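Local coordinates for switch-activating protein 1 (Schizosaccharomyces pombe, PDB 5JDK), which binds specific double-stranded DNA at mating-type switching and ribosomal replication fork barrier sites as a homodimer, blocking forks at the barrier, here seen in its N-terminal DNA-binding part, at residues A[63-66]-A[67-71]; A[94-97]-A[98-101]; A[104-107]-A[108-111]; A[112-115]-A[116-120]. All coordinates share one frame; numbering follows the deposited sequence.

Contact 1 (A[63-66]-A[67-71]); sequences IARI and GYEDE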
loop_
_atom_site.group_PDB
_atom_site.type_symbol
_atom_site.label_atom_id
_atom_site.label_comp_id
_atom_site.label_asym_id
_atom_site.label_seq_id
_atom_site.Cartn_x
_atom_site.Cartn_y
_atom_site.Cartn_z
ATOM N N ILE A 63 9.001 -4.436 4.639
ATOM C CA ILE A 63 8.222 -3.242 4.945
ATOM C C ILE A 63 7.934 -3.162 6.436
ATOM O O ILE A 63 8.051 -2.094 7.043
ATOM C CB ILE A 63 6.926 -3.215 4.110
ATOM C CG1 ILE A 63 7.209 -3.140 2.603
ATOM C CG2 ILE A 63 6.006 -2.079 4.568
ATOM C CD1 ILE A 63 7.941 -1.916 2.151
ATOM N N ALA A 64 7.534 -4.277 7.050
ATOM C CA ALA A 64 7.266 -4.248 8.482
ATOM C C ALA A 64 8.509 -3.828 9.251
ATOM O O ALA A 64 8.439 -3.037 10.207
ATOM C CB ALA A 64 6.812 -5.625 8.943
ATOM N N ARG A 65 9.660 -4.355 8.840
ATOM C CA ARG A 65 10.904 -4.048 9.537
ATOM C C ARG A 65 11.296 -2.581 9.390
ATOM O O ARG A 65 11.624 -1.920 10.381
ATOM C CB ARG A 65 12.016 -4.969 9.044
ATOM C CG ARG A 65 13.343 -4.636 9.662
ATOM C CD ARG A 65 14.372 -5.701 9.403
ATOM N NE ARG A 65 14.072 -6.958 10.075
ATOM C CZ ARG A 65 14.360 -7.227 11.345
ATOM N NH1 ARG A 65 14.960 -6.337 12.119
ATOM N NH2 ARG A 65 14.033 -8.416 11.834
ATOM N N ILE A 66 11.293 -2.053 8.166
ATOM C CA ILE A 66 11.678 -0.655 7.979
ATOM C C ILE A 66 10.656 0.274 8.623
ATOM O O ILE A 66 11.012 1.310 9.197
ATOM C CB ILE A 66 11.914 -0.337 6.490
ATOM C CG1 ILE A 66 13.030 -1.228 5.941
ATOM C CG2 ILE A 66 12.240 1.155 6.308
ATOM C CD1 ILE A 66 13.296 -1.086 4.467
ATOM N N GLY A 67 9.380 -0.090 8.573
ATOM C CA GLY A 67 8.371 0.726 9.222
ATOM C C GLY A 67 8.594 0.824 10.718
ATOM O O GLY A 67 8.474 1.906 11.303
ATOM N N TYR A 68 8.926 -0.302 11.357
ATOM C CA TYR A 68 9.282 -0.283 12.773
ATOM C C TYR A 68 10.577 0.497 13.010
ATOM O O TYR A 68 10.633 1.393 13.860
ATOM C CB TYR A 68 9.416 -1.738 13.283
ATOM C CG TYR A 68 10.047 -1.752 14.641
ATOM C CD1 TYR A 68 9.292 -1.531 15.773
ATOM C CD2 TYR A 68 11.420 -1.879 14.766
ATOM C CE1 TYR A 68 9.903 -1.448 17.008
ATOM C CE2 TYR A 68 12.036 -1.788 15.975
ATOM C CZ TYR A 68 11.283 -1.573 17.097
ATOM O OH TYR A 68 11.900 -1.474 18.323
ATOM N N GLU A 69 11.631 0.163 12.269
ATOM C CA GLU A 69 12.955 0.699 12.569
ATOM C C GLU A 69 13.044 2.197 12.304
ATOM O O GLU A 69 13.703 2.924 13.058
ATOM C CB GLU A 69 14.031 -0.064 11.788
ATOM C CG GLU A 69 14.192 -1.495 12.297
ATOM C CD GLU A 69 15.231 -2.327 11.565
ATOM O OE1 GLU A 69 15.888 -1.810 10.622
ATOM O OE2 GLU A 69 15.417 -3.508 11.964
ATOM N N ASP A 70 12.380 2.680 11.256
ATOM C CA ASP A 70 12.536 4.057 10.794
ATOM C C ASP A 70 11.321 4.938 11.025
ATOM O O ASP A 70 11.476 6.160 11.113
ATOM C CB ASP A 70 12.836 4.102 9.290
ATOM C CG ASP A 70 14.164 3.491 8.930
ATOM O OD1 ASP A 70 14.938 3.093 9.825
ATOM O OD2 ASP A 70 14.440 3.437 7.713
ATOM N N GLU A 71 10.122 4.387 11.107
ATOM C CA GLU A 71 8.939 5.235 11.215
ATOM C C GLU A 71 8.205 5.042 12.527
ATOM O O GLU A 71 7.132 5.634 12.724
ATOM C CB GLU A 71 8.008 5.040 10.016
ATOM C CG GLU A 71 8.619 5.492 8.690
ATOM C CD GLU A 71 9.039 6.958 8.695
ATOM O OE1 GLU A 71 8.493 7.742 9.498
ATOM O OE2 GLU A 71 9.930 7.326 7.900
#

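Contact 2 (A[94-97]-A[98-101]); sequences QRLA and HRQP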
loop_
_atom_site.group_PDB
_atom_site.type_symbol
_atom_site.label_atom_id
_atom_site.label_comp_id
_atom_site.label_asym_id
_atom_site.label_seq_id
_atom_site.Cartn_x
_atom_site.Cartn_y
_atom_site.Cartn_z
ATOM N N GLN A 94 -13.146 1.964 -1.502
ATOM C CA GLN A 94 -14.399 2.559 -1.037
ATOM C C GLN A 94 -14.415 4.069 -1.255
ATOM O O GLN A 94 -15.435 4.640 -1.683
ATOM C CB GLN A 94 -14.621 2.190 0.426
ATOM C CG GLN A 94 -14.851 0.687 0.566
ATOM C CD GLN A 94 -14.866 0.187 1.990
ATOM O OE1 GLN A 94 -14.673 0.948 2.942
ATOM N NE2 GLN A 94 -15.097 -1.115 2.144
ATOM N N ARG A 95 -13.293 4.732 -0.977
ATOM C CA ARG A 95 -13.192 6.160 -1.235
ATOM C C ARG A 95 -13.388 6.459 -2.711
ATOM O O ARG A 95 -14.089 7.410 -3.067
ATOM C CB ARG A 95 -11.848 6.699 -0.734
ATOM C CG ARG A 95 -11.758 6.709 0.787
ATOM C CD ARG A 95 -10.382 7.125 1.312
ATOM N NE ARG A 95 -9.934 8.371 0.704
ATOM C CZ ARG A 95 -10.439 9.563 0.987
ATOM N NH1 ARG A 95 -11.359 9.712 1.936
ATOM N NH2 ARG A 95 -10.015 10.618 0.313
ATOM N N LEU A 96 -12.804 5.656 -3.600
ATOM C CA LEU A 96 -13.005 5.885 -5.028
ATOM C C LEU A 96 -14.472 5.737 -5.388
ATOM O O LEU A 96 -15.017 6.529 -6.171
ATOM C CB LEU A 96 -12.172 4.902 -5.851
ATOM C CG LEU A 96 -10.660 5.102 -5.843
ATOM C CD1 LEU A 96 -10.004 4.037 -6.701
ATOM C CD2 LEU A 96 -10.285 6.475 -6.342
ATOM N N ALA A 97 -15.129 4.721 -4.831
ATOM C CA ALA A 97 -16.527 4.479 -5.159
ATOM C C ALA A 97 -17.424 5.591 -4.646
ATOM O O ALA A 97 -18.506 5.817 -5.201
ATOM C CB ALA A 97 -16.976 3.147 -4.567
ATOM N N HIS A 98 -17.016 6.282 -3.589
ATOM C CA HIS A 98 -17.871 7.283 -2.983
ATOM C C HIS A 98 -17.434 8.708 -3.288
ATOM O O HIS A 98 -18.068 9.650 -2.793
ATOM C CB HIS A 98 -18.029 6.984 -1.495
ATOM C CG HIS A 98 -18.774 5.707 -1.245
ATOM N ND1 HIS A 98 -20.134 5.594 -1.447
ATOM C CD2 HIS A 98 -18.347 4.473 -0.885
ATOM C CE1 HIS A 98 -20.517 4.356 -1.184
ATOM N NE2 HIS A 98 -19.450 3.655 -0.842
ATOM N N ARG A 99 -16.430 8.889 -4.149
ATOM C CA ARG A 99 -16.014 10.226 -4.553
ATOM C C ARG A 99 -17.200 10.982 -5.112
ATOM O O ARG A 99 -18.055 10.411 -5.789
ATOM C CB ARG A 99 -15.005 10.153 -5.708
ATOM C CG ARG A 99 -13.594 9.759 -5.381
ATOM C CD ARG A 99 -12.814 9.590 -6.683
ATOM N NE ARG A 99 -13.370 8.518 -7.511
ATOM C CZ ARG A 99 -13.068 8.312 -8.790
ATOM N NH1 ARG A 99 -12.207 9.103 -9.417
ATOM N NH2 ARG A 99 -13.634 7.307 -9.446
ATOM N N GLN A 100 -17.214 12.287 -4.876
ATOM C CA GLN A 100 -18.221 13.145 -5.453
ATOM C C GLN A 100 -17.562 14.247 -6.261
ATOM O O GLN A 100 -16.587 14.849 -5.803
ATOM C CB GLN A 100 -19.030 13.799 -4.342
ATOM C CG GLN A 100 -19.768 12.817 -3.487
ATOM C CD GLN A 100 -20.604 13.493 -2.432
ATOM O OE1 GLN A 100 -21.150 14.574 -2.657
ATOM N NE2 GLN A 100 -20.716 12.862 -1.272
ATOM N N PRO A 101 -18.073 14.563 -7.443
ATOM C CA PRO A 101 -17.523 15.683 -8.207
ATOM C C PRO A 101 -17.746 16.966 -7.406
ATOM O O PRO A 101 -18.860 17.216 -6.946
ATOM C CB PRO A 101 -18.309 15.625 -9.509
ATOM C CG PRO A 101 -19.605 14.997 -9.132
ATOM C CD PRO A 101 -19.231 13.969 -8.130
HETATM O O HOH W 1 -16.534 6.685 -9.133
#

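Contact 3 (A[104-107]-A[108-111]); sequences KTTP and EEDE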
loop_
_atom_site.group_PDB
_atom_site.type_symbol
_atom_site.label_atom_id
_atom_site.label_comp_id
_atom_site.label_asym_id
_atom_site.label_seq_id
_atom_site.Cartn_x
_atom_site.Cartn_y
_atom_site.Cartn_z
ATOM N N LYS A 104 -14.442 18.980 -1.625
ATOM C CA LYS A 104 -13.199 19.610 -1.192
ATOM C C LYS A 104 -12.441 18.643 -0.294
ATOM O O LYS A 104 -12.999 18.154 0.693
ATOM C CB LYS A 104 -13.461 20.917 -0.438
ATOM C CG LYS A 104 -12.179 21.620 0.021
ATOM C CD LYS A 104 -12.438 23.027 0.545
ATOM C CE LYS A 104 -12.660 23.991 -0.604
ATOM N NZ LYS A 104 -13.213 25.309 -0.187
ATOM N N THR A 105 -11.170 18.386 -0.618
ATOM C CA THR A 105 -10.362 17.403 0.086
ATOM C C THR A 105 -9.192 18.066 0.806
ATOM O O THR A 105 -8.811 19.202 0.515
ATOM C CB THR A 105 -9.812 16.357 -0.888
ATOM O OG1 THR A 105 -8.961 16.998 -1.848
ATOM C CG2 THR A 105 -10.953 15.618 -1.596
ATOM N N THR A 106 -8.607 17.321 1.740
ATOM C CA THR A 106 -7.455 17.722 2.540
ATOM C C THR A 106 -6.155 17.227 1.920
ATOM O O THR A 106 -6.141 16.269 1.138
ATOM C CB THR A 106 -7.566 17.128 3.946
ATOM O OG1 THR A 106 -7.529 15.694 3.873
ATOM C CG2 THR A 106 -8.837 17.596 4.638
ATOM N N PRO A 107 -5.023 17.848 2.271
ATOM C CA PRO A 107 -3.756 17.386 1.689
ATOM C C PRO A 107 -3.381 15.991 2.137
ATOM O O PRO A 107 -2.773 15.247 1.363
ATOM C CB PRO A 107 -2.738 18.441 2.143
ATOM C CG PRO A 107 -3.347 19.061 3.366
ATOM C CD PRO A 107 -4.832 19.016 3.155
ATOM N N GLU A 108 -3.718 15.612 3.368
ATOM C CA GLU A 108 -3.367 14.284 3.843
ATOM C C GLU A 108 -4.154 13.212 3.105
ATOM O O GLU A 108 -3.595 12.181 2.699
ATOM C CB GLU A 108 -3.593 14.187 5.352
ATOM C CG GLU A 108 -2.823 15.214 6.174
ATOM C CD GLU A 108 -3.547 16.548 6.330
ATOM O OE1 GLU A 108 -4.643 16.750 5.758
ATOM O OE2 GLU A 108 -2.983 17.426 7.030
ATOM N N GLU A 109 -5.454 13.434 2.902
ATOM C CA GLU A 109 -6.213 12.426 2.188
ATOM C C GLU A 109 -5.765 12.352 0.736
ATOM O O GLU A 109 -5.680 11.260 0.162
ATOM C CB GLU A 109 -7.715 12.643 2.346
ATOM C CG GLU A 109 -8.347 13.620 1.409
ATOM C CD GLU A 109 -9.764 13.924 1.836
ATOM O OE1 GLU A 109 -9.956 14.930 2.535
ATOM O OE2 GLU A 109 -10.684 13.146 1.505
ATOM N N ASP A 110 -5.406 13.494 0.146
ATOM C CA ASP A 110 -4.887 13.461 -1.214
ATOM C C ASP A 110 -3.582 12.668 -1.298
ATOM O O ASP A 110 -3.373 11.904 -2.256
ATOM C CB ASP A 110 -4.676 14.881 -1.734
ATOM C CG ASP A 110 -5.985 15.615 -2.079
ATOM O OD1 ASP A 110 -7.086 15.034 -2.000
ATOM O OD2 ASP A 110 -5.869 16.808 -2.453
ATOM N N GLU A 111 -2.679 12.847 -0.323
ATOM C CA GLU A 111 -1.420 12.104 -0.358
ATOM C C GLU A 111 -1.667 10.613 -0.210
ATOM O O GLU A 111 -1.106 9.799 -0.960
ATOM C CB GLU A 111 -0.430 12.567 0.715
ATOM C CG GLU A 111 0.868 11.762 0.563
ATOM C CD GLU A 111 1.989 12.142 1.491
ATOM O OE1 GLU A 111 1.774 12.915 2.443
ATOM O OE2 GLU A 111 3.106 11.631 1.247
#

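Contact 4 (A[112-115]-A[116-120]); sequences LDQL and CDEWK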
loop_
_atom_site.group_PDB
_atom_site.type_symbol
_atom_site.label_atom_id
_atom_site.label_comp_id
_atom_site.label_asym_id
_atom_site.label_seq_id
_atom_site.Cartn_x
_atom_site.Cartn_y
_atom_site.Cartn_z
ATOM N N LEU A 112 -2.493 10.217 0.761
ATOM C CA LEU A 112 -2.725 8.787 0.921
ATOM C C LEU A 112 -3.382 8.204 -0.324
ATOM O O LEU A 112 -3.008 7.120 -0.785
ATOM C CB LEU A 112 -3.538 8.493 2.184
ATOM C CG LEU A 112 -3.674 7.003 2.528
ATOM C CD1 LEU A 112 -2.359 6.291 2.602
ATOM C CD2 LEU A 112 -4.408 6.838 3.850
ATOM N N ASP A 113 -4.349 8.913 -0.895
ATOM C CA ASP A 113 -4.983 8.424 -2.110
ATOM C C ASP A 113 -3.964 8.276 -3.237
ATOM O O ASP A 113 -4.032 7.314 -4.015
ATOM C CB ASP A 113 -6.106 9.371 -2.539
ATOM C CG ASP A 113 -7.374 9.253 -1.692
ATOM O OD1 ASP A 113 -7.507 8.314 -0.876
ATOM O OD2 ASP A 113 -8.257 10.115 -1.887
ATOM N N GLN A 114 -3.042 9.240 -3.377
ATOM C CA GLN A 114 -2.049 9.162 -4.448
ATOM C C GLN A 114 -1.120 7.974 -4.249
ATOM O O GLN A 114 -0.787 7.259 -5.211
ATOM C CB GLN A 114 -1.253 10.463 -4.520
ATOM C CG GLN A 114 -0.275 10.524 -5.686
ATOM C CD GLN A 114 0.993 9.711 -5.459
ATOM O OE1 GLN A 114 1.405 8.934 -6.323
ATOM N NE2 GLN A 114 1.618 9.891 -4.300
ATOM N N LEU A 115 -0.694 7.742 -3.010
ATOM C CA LEU A 115 0.129 6.576 -2.719
ATOM C C LEU A 115 -0.616 5.287 -3.038
ATOM O O LEU A 115 -0.042 4.356 -3.616
ATOM C CB LEU A 115 0.560 6.610 -1.255
ATOM C CG LEU A 115 1.534 7.726 -0.902
ATOM C CD1 LEU A 115 1.597 7.917 0.602
ATOM C CD2 LEU A 115 2.922 7.421 -1.446
ATOM N N CYS A 116 -1.890 5.222 -2.665
ATOM C CA CYS A 116 -2.690 4.051 -2.969
ATOM C C CYS A 116 -2.839 3.850 -4.475
ATOM O O CYS A 116 -2.773 2.719 -4.963
ATOM C CB CYS A 116 -4.054 4.168 -2.300
ATOM S SG CYS A 116 -3.999 4.052 -0.498
ATOM N N ASP A 117 -3.055 4.924 -5.230
ATOM C CA ASP A 117 -3.139 4.799 -6.681
ATOM C C ASP A 117 -1.856 4.198 -7.244
ATOM O O ASP A 117 -1.892 3.311 -8.114
ATOM C CB ASP A 117 -3.383 6.183 -7.286
ATOM C CG ASP A 117 -3.356 6.163 -8.792
ATOM O OD1 ASP A 117 -4.308 5.639 -9.399
ATOM O OD2 ASP A 117 -2.366 6.653 -9.373
ATOM N N GLU A 118 -0.705 4.659 -6.747
ATOM C CA GLU A 118 0.568 4.166 -7.261
ATOM C C GLU A 118 0.780 2.700 -6.889
ATOM O O GLU A 118 1.275 1.901 -7.699
ATOM C CB GLU A 118 1.687 5.068 -6.742
ATOM C CG GLU A 118 3.023 4.780 -7.357
ATOM C CD GLU A 118 4.071 5.856 -7.134
ATOM O OE1 GLU A 118 3.723 6.956 -6.690
ATOM O OE2 GLU A 118 5.243 5.576 -7.434
ATOM N N TRP A 119 0.388 2.312 -5.678
ATOM C CA TRP A 119 0.516 0.915 -5.274
ATOM C C TRP A 119 -0.436 0.017 -6.055
ATOM O O TRP A 119 -0.042 -1.067 -6.520
ATOM C CB TRP A 119 0.287 0.782 -3.767
ATOM C CG TRP A 119 0.558 -0.593 -3.249
ATOM C CD1 TRP A 119 -0.280 -1.371 -2.512
ATOM C CD2 TRP A 119 1.765 -1.362 -3.429
ATOM N NE1 TRP A 119 0.327 -2.567 -2.211
ATOM C CE2 TRP A 119 1.578 -2.586 -2.767
ATOM C CE3 TRP A 119 2.983 -1.128 -4.072
ATOM C CZ2 TRP A 119 2.558 -3.582 -2.743
ATOM C CZ3 TRP A 119 3.954 -2.117 -4.044
ATOM C CH2 TRP A 119 3.737 -3.321 -3.378
ATOM N N LYS A 120 -1.684 0.460 -6.228
ATOM C CA LYS A 120 -2.638 -0.259 -7.060
ATOM C C LYS A 120 -2.068 -0.513 -8.451
ATOM O O LYS A 120 -2.217 -1.614 -9.011
ATOM C CB LYS A 120 -3.916 0.580 -7.130
ATOM C CG LYS A 120 -4.970 0.074 -8.082
ATOM C CD LYS A 120 -6.243 0.890 -7.940
ATOM C CE LYS A 120 -7.284 0.509 -8.959
ATOM N NZ LYS A 120 -8.606 1.122 -8.645
#

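Contact 1 (A[63-66]-A[67-71])
Four consecutive i to i+4 backbone bonds join 63-66 to 67-71 as a continuous run of regular alpha helix, with Gly-67, Tyr-68, Glu-69 and Asp-70 giving their N-H groups to Ile-63, Ala-64, Arg-65 and Ile-66. This is the C-terminal half of helix 56-71, in an all-helical domain that is probably related to the helix-turn-helix proteins. On the outer side of the helix, Arg-65 and Glu-69 make an i to i+4 salt bridge: Arg-65 NH1 lies 2.9 Å from Glu-69 OE2. The oxygen sits at the guanidinium edge, close to the plane of that group, and is met nearly head-on down its C-O bond, while the two flat groups are turned 71° from each other. Arg-65 starts with CG swung opposite its own N (chi1 176°) and then bends at chi3, which brings NH1 round to the end of the carboxylate, at OE2. Its aliphatic part joins in, CG approaching Glu-69 OE2 to 3.3 Å. Glu-69 reaches back with a straight chain, and its CG lies 3.2 Å from Arg-65 O, the oxygen that accepts the Glu-69 backbone N-H. On a neighbouring flank of the helix, Ile-66 and Asp-70 run side by side. Ile-63 is buried against Leu-40 and Val-44 of helix 34-46 and Cys-81 of helix 78-98, and Ile-66 touches Leu-43. Asp-70 CB stands 3.3 Å from Ile-66 O, and its carboxylate oxygen OD2 lies 3.5 Å from the methyl carbon Ile-66 CG2.

Contact 2 (A[94-97]-A[98-101])
Arg-99 folds back on Leu-96 and gives its NE hydrogen to the Leu-96 carbonyl: NE to O is 2.9 Å and the bond is nearly straight at 170°. The donor lies in the carbonyl plane, on a lone pair of the oxygen, which in turn sits at the edge of the guanidinium and close to its plane. Above one face of that guanidinium, displaced toward its rim, is Leu-96 CD2, 3.9 Å from Arg-99 NE. Two weaker partners share the same Leu-96 oxygen: Arg-99 N at 3.4 Å, and a water that also weakly joins Arg-99 NH2. What brings the side chain here is a bend at chi3 (-62°), after CG and CD have run past the Arg-95 and Leu-96 carbonyls. All this happens at the C-terminal end of helix 78-98, where the chain leaves helical geometry at Arg-99, so Leu-96 O has no i+4 backbone N-H within bonding distance; the arginine supplies a donor from its side chain. Just before the exit, His-98 N bonds Gln-94 O at 3.0 Å, with a weak second branch to Arg-95 O. The imidazole of His-98 stays by the same carbonyl, its edge carbon CD2 3.0 Å from Gln-94 O, and Ala-97 CB comes within 4.1 Å of that CD2. Behind the turn Arg-95 points the other way, toward helix 107-131, where its NH2 forms salt bridges with Asp-113 and Glu-109.

Contact 3 (A[104-107]-A[108-111])
One carboxylate oxygen, Glu-109 OE1, is gripped by two donors of the same residue, Thr-106 N and Thr-106 OG1, which reach it from opposite faces of the carboxylate plane, each at 2.9 Å. Together with the return bond from Glu-109 N to Thr-106 OG1 (3.2 Å), they make a capping box at the start of helix 107-131, with Thr-106 as N-cap. The hydroxyl thus works both ways, accepting from the helix N-H and donating to the glutamate. Its bond comes in on the anti side of OE1, whereas the backbone N-H arrives from above the plane. Glu-109 can fold back like this because its CG takes the hindered place between its own N and carbonyl carbon (chi1 84°), from which the extended chain runs across Thr-106 at about a right angle. Its other oxygen, OE2, faces Arg-95. With an alanine here the carboxylate is gone, which would probably leave Thr-106 N without its acceptor, the Thr-106 hydroxyl freer to turn and Arg-95 with one anionic partner fewer. Alongside the cap, Glu-108 bends at chi2 and lays its OE1 3.5 Å from Pro-107 CD, beside the ring of the proline that begins the helix. Regular backbone bonds take over with Asp-110 N to Thr-106 O. The Asp-110 side chain reaches one residue farther back, where Thr-105 OG1 donates to Asp-110 OD1 at 2.7 Å, on the syn side and 20° out of the carboxylate plane.

Contact 4 (A[112-115]-A[116-120])
Cys-116 sits one turn after Leu-112, and its thiol looks back along the helix: SG lies 4.2 Å from Leu-112 CD1 in an apolar contact, while Cys-116 N bonds Leu-112 O at 2.9 Å. Both belong to the middle of helix 107-131, the long last helix of this all-helical DNA-binding domain, and the pair lies on its inward face. With SG anti to the carbonyl carbon (chi1 -69°), the sulfur lies next to the preceding turn, 3.2 Å from Leu-112 O. From outside, Ile-88 and Tyr-92 of helix 78-98 press on the cysteine, and Leu-34 and Met-41 of helix 34-46 on the leucine. Leu-115, also buried, joins the next turn through its carbonyl, which takes the N-H of Trp-119 at 2.9 Å and has Trp-119 CB 3.6 Å off. The indole then leaves this turn to meet the ring of Phe-59, the two planes about 10° apart. Toward the surface, Gln-114 and Glu-118 run side by side in the same direction, and Glu-118 OE2 forms a salt bridge with Lys-48 NZ. Glu-118 N bonds Gln-114 O, and Glu-118 CB fits between two carbonyls of the preceding turn, 3.6 Å from both Gln-114 O and Leu-115 O.

In the fold
From the N terminus the four contacts come in series, none nesting in or crossing another. Contact 1 lies within helix 56-71, so it closes a helical turn and no loop. Contact 2 ends helix 78-98 and contact 3 starts helix 107-131, marking the two ends of the connection between them; contact 4 follows directly on the same helix. Arg-95 ties these three together through its salt bridges, so the two helices on either side of the loop are held together by charge, and Leu-96 packs against Lys-120. Contact 1 stands apart, its centre about 31 Å from that of contact 2 on the opposite side of the chain's centre. Helix 34-46 touches contacts 1, 3 and 4 and links them.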